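Long-range contacts in neurotoxin (Clostridium botulinum, PDB 1ZB7), which acts as a zinc endopeptidase that cleaves synaptobrevins in the host cytosol, cutting an Ala-Ala bond of VAMP2: residues Leu119-Thr124 against Ala131-Val136; Thr124-Phe129 against Ala300-Ile305. All coordinates share one frame; numbering follows the deposited sequence.

Interaction 1: residues Leu119-Thr124 against Ala131-Val136; sequences LGNAST and ANVANV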
ATOM      1  N   LEU A 119      36.352   2.595  -7.085  1.00 38.65           N
ATOM      2  CA  LEU A 119      37.061   3.685  -7.818  1.00 38.98           C
ATOM      3  C   LEU A 119      36.721   3.762  -9.317  1.00 38.42           C
ATOM      4  O   LEU A 119      37.522   3.466 -10.174  1.00 40.48           O
ATOM      5  CB  LEU A 119      38.557   3.580  -7.582  1.00 38.07           C
ATOM      6  CG  LEU A 119      39.019   3.412  -6.152  1.00 38.29           C
ATOM      7  CD1 LEU A 119      40.470   3.440  -6.067  1.00 41.91           C
ATOM      8  CD2 LEU A 119      38.435   4.514  -5.170  1.00 42.16           C
ATOM      9  N   GLY A 120      35.501   4.159  -9.625  1.00 40.18           N
ATOM     10  CA  GLY A 120      35.063   4.301 -10.994  1.00 39.41           C
ATOM     11  C   GLY A 120      33.558   4.227 -11.111  1.00 37.75           C
ATOM     12  O   GLY A 120      32.861   4.153 -10.144  1.00 40.15           O
ATOM     13  N   ASN A 121      33.063   4.194 -12.341  1.00 39.54           N
ATOM     14  CA  ASN A 121      31.629   4.109 -12.663  1.00 39.91           C
ATOM     15  C   ASN A 121      31.566   3.702 -14.113  1.00 40.84           C
ATOM     16  O   ASN A 121      32.575   3.506 -14.694  1.00 38.27           O
ATOM     17  CB  ASN A 121      30.863   5.417 -12.430  1.00 40.52           C
ATOM     18  CG  ASN A 121      31.518   6.632 -13.061  1.00 39.08           C
ATOM     19  OD1 ASN A 121      31.764   6.666 -14.244  1.00 40.19           O
ATOM     20  ND2 ASN A 121      31.713   7.671 -12.270  1.00 42.89           N
ATOM     21  N   ALA A 122      30.359   3.547 -14.651  1.00 41.71           N
ATOM     22  CA  ALA A 122      30.129   3.098 -16.029  1.00 42.74           C
ATOM     23  C   ALA A 122      30.945   3.827 -17.045  1.00 43.50           C
ATOM     24  O   ALA A 122      31.243   3.273 -18.054  1.00 44.46           O
ATOM     25  CB  ALA A 122      28.601   3.260 -16.404  1.00 43.81           C
ATOM     26  N   SER A 123      31.324   5.068 -16.799  1.00 45.61           N
ATOM     27  CA  SER A 123      32.053   5.840 -17.793  1.00 46.81           C
ATOM     28  C   SER A 123      33.532   5.833 -17.577  1.00 47.21           C
ATOM     29  O   SER A 123      34.268   6.486 -18.321  1.00 47.87           O
ATOM     30  CB  SER A 123      31.599   7.286 -17.669  1.00 48.51           C
ATOM     31  OG  SER A 123      32.108   7.777 -16.424  1.00 53.02           O
ATOM     32  N   THR A 124      34.023   5.152 -16.537  1.00 47.62           N
ATOM     33  CA  THR A 124      35.487   5.041 -16.408  1.00 47.02           C
ATOM     34  C   THR A 124      35.981   3.823 -17.142  1.00 45.47           C
ATOM     35  O   THR A 124      35.304   2.816 -17.141  1.00 44.91           O
ATOM     36  CB  THR A 124      35.949   5.102 -14.922  1.00 48.63           C
ATOM     37  OG1 THR A 124      35.306   4.081 -14.168  1.00 52.73           O
ATOM     38  CG2 THR A 124      35.514   6.443 -14.310  1.00 44.75           C
ATOM     39  N   ALA A 131      39.755   7.569  -8.877  1.00 42.63           N
ATOM     40  CA  ALA A 131      39.291   8.130  -7.610  1.00 42.80           C
ATOM     41  C   ALA A 131      38.688   9.505  -7.780  1.00 45.13           C
ATOM     42  O   ALA A 131      37.919   9.956  -6.960  1.00 45.33           O
ATOM     43  CB  ALA A 131      40.439   8.192  -6.640  1.00 42.43           C
ATOM     44  N   ASN A 132      39.024  10.171  -8.858  1.00 47.44           N
ATOM     45  CA  ASN A 132      38.696  11.546  -9.025  1.00 51.05           C
ATOM     46  C   ASN A 132      37.351  11.704  -9.692  1.00 50.82           C
ATOM     47  O   ASN A 132      37.248  12.447 -10.679  1.00 53.27           O
ATOM     48  CB  ASN A 132      39.731  12.205  -9.914  1.00 50.74           C
ATOM     49  CG  ASN A 132      39.798  11.517 -11.301  1.00 59.70           C
ATOM     50  OD1 ASN A 132      40.623  10.541 -11.568  1.00 64.07           O
ATOM     51  ND2 ASN A 132      38.899  11.992 -12.202  1.00 67.97           N
ATOM     52  N   VAL A 133      36.357  10.937  -9.250  1.00 49.61           N
ATOM     53  CA  VAL A 133      35.039  11.001  -9.831  1.00 47.03           C
ATOM     54  C   VAL A 133      34.007  11.244  -8.729  1.00 47.06           C
ATOM     55  O   VAL A 133      34.247  10.889  -7.565  1.00 45.89           O
ATOM     56  CB  VAL A 133      34.687   9.737 -10.623  1.00 46.04           C
ATOM     57  CG1 VAL A 133      35.590   9.633 -11.848  1.00 47.59           C
ATOM     58  CG2 VAL A 133      34.713   8.491  -9.756  1.00 44.25           C
ATOM     59  N   ALA A 134      32.841  11.750  -9.139  1.00 45.67           N
ATOM     60  CA  ALA A 134      31.891  12.377  -8.218  1.00 46.21           C
ATOM     61  C   ALA A 134      31.240  11.359  -7.309  1.00 45.35           C
ATOM     62  O   ALA A 134      30.906  11.709  -6.177  1.00 45.88           O
ATOM     63  CB  ALA A 134      30.828  13.171  -8.999  1.00 46.21           C
ATOM     64  N   ASN A 135      31.137  10.096  -7.751  1.00 43.28           N
ATOM     65  CA  ASN A 135      30.638   9.051  -6.838  1.00 42.25           C
ATOM     66  C   ASN A 135      31.657   8.591  -5.773  1.00 41.91           C
ATOM     67  O   ASN A 135      31.318   7.764  -4.899  1.00 43.41           O
ATOM     68  CB  ASN A 135      30.076   7.808  -7.593  1.00 41.09           C
ATOM     69  CG  ASN A 135      31.028   7.190  -8.571  1.00 41.48           C
ATOM     70  OD1 ASN A 135      31.479   7.849  -9.528  1.00 44.70           O
ATOM     71  ND2 ASN A 135      31.289   5.866  -8.414  1.00 38.48           N
ATOM     72  N   VAL A 136      32.905   9.042  -5.896  1.00 41.13           N
ATOM     73  CA  VAL A 136      33.948   8.585  -5.028  1.00 40.91           C
ATOM     74  C   VAL A 136      34.502   9.676  -4.041  1.00 41.57           C
ATOM     75  O   VAL A 136      34.641   9.400  -2.837  1.00 42.55           O
ATOM     76  CB  VAL A 136      35.132   7.915  -5.822  1.00 40.44           C
ATOM     77  CG1 VAL A 136      36.310   7.668  -4.889  1.00 37.35           C
ATOM     78  CG2 VAL A 136      34.715   6.558  -6.450  1.00 39.28           C
TER
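Asn-135 reaches across to Asn-121 and Gly-120 and uses both ends of its amide. Its CB points toward 119-124, and a chi1 of 54° sets CG between the backbone N and the carbonyl carbon. CG itself stands 3.8 Å from Asn-121 ND2. Of the two tip atoms, OD1 accepts a hydrogen bond from Asn-121 ND2 (2.8 Å), the donor tilted 31° from the carbonyl plane of Asn-135. ND2 donates to Gly-120 O (2.9 Å); the bond is nearly straight at the hydrogen, and ND2 lies above the peptide carbonyl plane while the oxygen lies in the plane of the Asn-135 amide. Gripped at both ends, that amide is fixed in rotation, and it stands 42° from the plane of the Asn-121 amide. Asn-121 is held in turn by its own loop: its OD1 accepts from Ser-123 N at 3.0 Å, in plane and on a lone pair, which leaves ND2 directed at Asn-135.

Apolar contacts flank the amides. Val-133 CG1 lies 4.0 Å from Thr-124 CG2, and Val-133 CB lies beside Asn-121 ND2. Farther along, Leu-119 CD2 packs on Val-136 CG1 at 3.8 Å, the two side chains crossing at about a right angle, with Met-155 of strand 150-155 touching both. Val-136 CG2 comes near the backbone of Leu-119 and Gly-120. The arrangement is two loops held together by side-chain amides: the first, with its Asx turn and type I beta turn from Asn-121 to Thr-124, precedes strand 128-129, and the second leads into strand 137-142 of the protease's mixed sheet.

Interaction 2: residues Thr124-Phe129 against Ala300-Ile305; sequences TPPDKF and ANRLNI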
ATOM      1  N   THR A 124      34.023   5.152 -16.537  1.00 47.62           N
ATOM      2  CA  THR A 124      35.487   5.041 -16.408  1.00 47.02           C
ATOM      3  C   THR A 124      35.981   3.823 -17.142  1.00 45.47           C
ATOM      4  O   THR A 124      35.304   2.816 -17.141  1.00 44.91           O
ATOM      5  CB  THR A 124      35.949   5.102 -14.922  1.00 48.63           C
ATOM      6  OG1 THR A 124      35.306   4.081 -14.168  1.00 52.73           O
ATOM      7  CG2 THR A 124      35.514   6.443 -14.310  1.00 44.75           C
ATOM      8  N   PRO A 125      37.170   3.918 -17.773  1.00 43.65           N
ATOM      9  CA  PRO A 125      37.750   2.739 -18.427  1.00 43.80           C
ATOM     10  C   PRO A 125      37.867   1.532 -17.463  1.00 42.16           C
ATOM     11  O   PRO A 125      38.374   1.669 -16.401  1.00 39.05           O
ATOM     12  CB  PRO A 125      39.158   3.230 -18.949  1.00 43.59           C
ATOM     13  CG  PRO A 125      39.060   4.774 -18.952  1.00 44.05           C
ATOM     14  CD  PRO A 125      38.049   5.103 -17.858  1.00 43.77           C
ATOM     15  N   PRO A 126      37.401   0.356 -17.888  1.00 42.63           N
ATOM     16  CA  PRO A 126      37.364  -0.841 -17.078  1.00 42.70           C
ATOM     17  C   PRO A 126      38.738  -1.293 -16.600  1.00 42.71           C
ATOM     18  O   PRO A 126      38.842  -1.919 -15.567  1.00 42.56           O
ATOM     19  CB  PRO A 126      36.782  -1.885 -18.057  1.00 44.12           C
ATOM     20  CG  PRO A 126      35.910  -1.082 -18.949  1.00 43.11           C
ATOM     21  CD  PRO A 126      36.843   0.078 -19.238  1.00 42.95           C
ATOM     22  N   ASP A 127      39.770  -0.953 -17.351  1.00 42.61           N
ATOM     23  CA  ASP A 127      41.112  -1.268 -16.996  1.00 42.83           C
ATOM     24  C   ASP A 127      41.813  -0.258 -16.041  1.00 42.42           C
ATOM     25  O   ASP A 127      42.999  -0.458 -15.704  1.00 38.00           O
ATOM     26  CB  ASP A 127      41.912  -1.585 -18.227  1.00 41.40           C
ATOM     27  CG  ASP A 127      42.356  -0.344 -19.039  1.00 45.64           C
ATOM     28  OD1 ASP A 127      41.726   0.721 -18.981  1.00 48.14           O
ATOM     29  OD2 ASP A 127      43.330  -0.506 -19.857  1.00 48.70           O
ATOM     30  N   LYS A 128      41.059   0.749 -15.601  1.00 42.16           N
ATOM     31  CA  LYS A 128      41.550   1.697 -14.584  1.00 43.79           C
ATOM     32  C   LYS A 128      40.676   1.904 -13.305  1.00 41.69           C
ATOM     33  O   LYS A 128      39.523   1.539 -13.277  1.00 42.89           O
ATOM     34  CB  LYS A 128      41.844   3.073 -15.187  1.00 45.47           C
ATOM     35  CG  LYS A 128      43.144   3.148 -15.838  1.00 48.71           C
ATOM     36  CD  LYS A 128      43.358   4.441 -16.582  1.00 55.52           C
ATOM     37  CE  LYS A 128      44.601   4.412 -17.455  1.00 57.07           C
ATOM     38  NZ  LYS A 128      45.718   5.199 -16.768  1.00 63.67           N
ATOM     39  N   PHE A 129      41.369   2.279 -12.228  1.00 40.23           N
ATOM     40  CA  PHE A 129      40.837   2.869 -11.136  1.00 41.75           C
ATOM     41  C   PHE A 129      40.869   4.421 -11.373  1.00 42.92           C
ATOM     42  O   PHE A 129      41.876   4.969 -11.889  1.00 42.52           O
ATOM     43  CB  PHE A 129      41.549   2.525  -9.843  1.00 41.85           C
ATOM     44  CG  PHE A 129      41.324   1.075  -9.312  1.00 41.07           C
ATOM     45  CD1 PHE A 129      40.083   0.449  -9.391  1.00 40.83           C
ATOM     46  CD2 PHE A 129      42.340   0.417  -8.636  1.00 33.52           C
ATOM     47  CE1 PHE A 129      39.873  -0.819  -8.802  1.00 41.37           C
ATOM     48  CE2 PHE A 129      42.119  -0.822  -8.049  1.00 34.23           C
ATOM     49  CZ  PHE A 129      40.970  -1.476  -8.175  1.00 38.78           C
ATOM     50  N   ALA A 300      33.800  -7.866 -10.251  1.00 36.21           N
ATOM     51  CA  ALA A 300      34.858  -8.884 -10.346  1.00 37.61           C
ATOM     52  C   ALA A 300      35.530  -8.858 -11.743  1.00 38.18           C
ATOM     53  O   ALA A 300      36.756  -8.827 -11.789  1.00 39.73           O
ATOM     54  CB  ALA A 300      34.347 -10.332  -9.956  1.00 37.87           C
ATOM     55  N   ASN A 301      34.770  -8.878 -12.845  1.00 38.74           N
ATOM     56  CA  ASN A 301      35.340  -8.711 -14.183  1.00 39.87           C
ATOM     57  C   ASN A 301      36.274  -7.453 -14.327  1.00 39.28           C
ATOM     58  O   ASN A 301      37.366  -7.555 -14.862  1.00 39.36           O
ATOM     59  CB  ASN A 301      34.258  -8.595 -15.287  1.00 41.33           C
ATOM     60  CG  ASN A 301      33.338  -9.874 -15.471  1.00 46.37           C
ATOM     61  OD1 ASN A 301      33.724 -10.981 -15.166  1.00 52.81           O
ATOM     62  ND2 ASN A 301      32.096  -9.659 -15.995  1.00 49.55           N
ATOM     63  N   ARG A 302      35.843  -6.287 -13.832  1.00 39.24           N
ATOM     64  CA  ARG A 302      36.668  -5.073 -13.788  1.00 40.14           C
ATOM     65  C   ARG A 302      37.994  -5.271 -13.030  1.00 40.69           C
ATOM     66  O   ARG A 302      39.064  -4.886 -13.558  1.00 41.61           O
ATOM     67  CB  ARG A 302      35.886  -3.799 -13.256  1.00 40.21           C
ATOM     68  CG  ARG A 302      35.110  -3.237 -14.400  1.00 41.91           C
ATOM     69  CD  ARG A 302      33.978  -2.218 -14.154  1.00 45.18           C
ATOM     70  NE  ARG A 302      34.563  -0.901 -14.255  1.00 47.31           N
ATOM     71  CZ  ARG A 302      34.305   0.084 -15.101  1.00 43.51           C
ATOM     72  NH1 ARG A 302      33.376   0.060 -16.054  1.00 44.00           N
ATOM     73  NH2 ARG A 302      35.000   1.184 -14.891  1.00 44.78           N
ATOM     74  N   LEU A 303      37.928  -5.940 -11.868  1.00 39.50           N
ATOM     75  CA  LEU A 303      39.055  -6.123 -11.026  1.00 39.99           C
ATOM     76  C   LEU A 303      40.099  -6.948 -11.758  1.00 39.33           C
ATOM     77  O   LEU A 303      41.264  -6.745 -11.554  1.00 38.96           O
ATOM     78  CB  LEU A 303      38.690  -6.817  -9.704  1.00 40.68           C
ATOM     79  CG  LEU A 303      38.063  -5.971  -8.613  1.00 43.10           C
ATOM     80  CD1 LEU A 303      37.984  -6.800  -7.349  1.00 45.09           C
ATOM     81  CD2 LEU A 303      38.807  -4.654  -8.358  1.00 46.88           C
ATOM     82  N   ASN A 304      39.648  -7.872 -12.609  1.00 38.60           N
ATOM     83  CA  ASN A 304      40.551  -8.724 -13.313  1.00 38.58           C
ATOM     84  C   ASN A 304      41.294  -8.020 -14.400  1.00 37.44           C
ATOM     85  O   ASN A 304      42.110  -8.602 -14.945  1.00 38.49           O
ATOM     86  CB  ASN A 304      39.823  -9.962 -13.867  1.00 38.31           C
ATOM     87  CG  ASN A 304      39.407 -10.892 -12.769  1.00 39.13           C
ATOM     88  OD1 ASN A 304      39.944 -10.787 -11.682  1.00 40.98           O
ATOM     89  ND2 ASN A 304      38.401 -11.725 -12.999  1.00 36.39           N
ATOM     90  N   ILE A 305      40.940  -6.806 -14.767  1.00 38.64           N
ATOM     91  CA  ILE A 305      41.610  -6.100 -15.813  1.00 39.07           C
ATOM     92  C   ILE A 305      42.144  -4.780 -15.408  1.00 38.45           C
ATOM     93  O   ILE A 305      42.765  -4.165 -16.229  1.00 37.51           O
ATOM     94  CB  ILE A 305      40.750  -5.894 -17.153  1.00 40.06           C
ATOM     95  CG1 ILE A 305      39.544  -5.066 -16.937  1.00 41.91           C
ATOM     96  CG2 ILE A 305      40.475  -7.262 -17.859  1.00 42.19           C
ATOM     97  CD1 ILE A 305      38.619  -5.078 -18.210  1.00 45.88           C
TER
HETATM   98  O   HOH W   1      37.650  -0.528 -13.341  1.00 43.05           O
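Water 1 is held by three groups drawn from both segments: it donates to Pro-126 O (2.9 Å) and to Lys-128 O (2.8 Å) and accepts from Arg-302 NE (3.2 Å). It thus ties the type I beta turn Pro-125 to Lys-128 to Arg-302 of helix 282-303. The same arginine reaches farther with its tip. Its chain bends at chi3 (93°), swinging the guanidinium across the turn, where NH2 donates to Thr-124 O (2.8 Å). That bond is bent, with NH2 well above the carbonyl plane. Thr-124 OG1, which already bonds to Asn-121 O, lies close to NH2 as well. One face of the guanidinium is laid over Pro-126, whose CA sits 3.7 Å above the centre of the plane, so the hydrogen bonds and this contact over one face together hold the guanidinium in place.

Beyond the arginine, Ile-305 closes over the turn. A chi1 of 63° brings CG1 round to Pro-126 O, and CD1 rests on the ring carbon CB of Pro-126 at 3.7 Å. Its own carbonyl meets the backbone of Asp-127 in a CA-H...O contact. Deeper in, Leu-303 CD2 comes at the edge of the Phe-129 ring, near its plane, 3.8 Å from CZ.

Tyr-118 and Phe-187 touch the arginine from neighbouring loops. Phe-129 also packs against Ile-316, Tyr-319 and Lys-320 of helix 316-327, while Tyr-323 of that helix touches Leu-303. The contact lies beside the short, weakly bonded strand 128-129, which runs parallel to strand 308-309; the latter follows helix 282-303 in the chain.

How the interactions relate
Interactions 1 and 2 share Thr-124 and touch each other on the same side of the chain's centre, their own centres about 12 Å apart. Interaction 1 is buried and joins loops close in sequence, on either side of strand 128-129; interaction 2 is partly buried, lies farther from the chain centre, about 27 Å against 20 Å, and brings in helix 282-303 from 171 residues away. In the first, neutral amides bond directly to each other and to a backbone carbonyl, whereas the second relies on a charged arginine, a bridging water and exposed proline and isoleucine packing. Contact between Leu-119 and Phe-129 links their apolar parts.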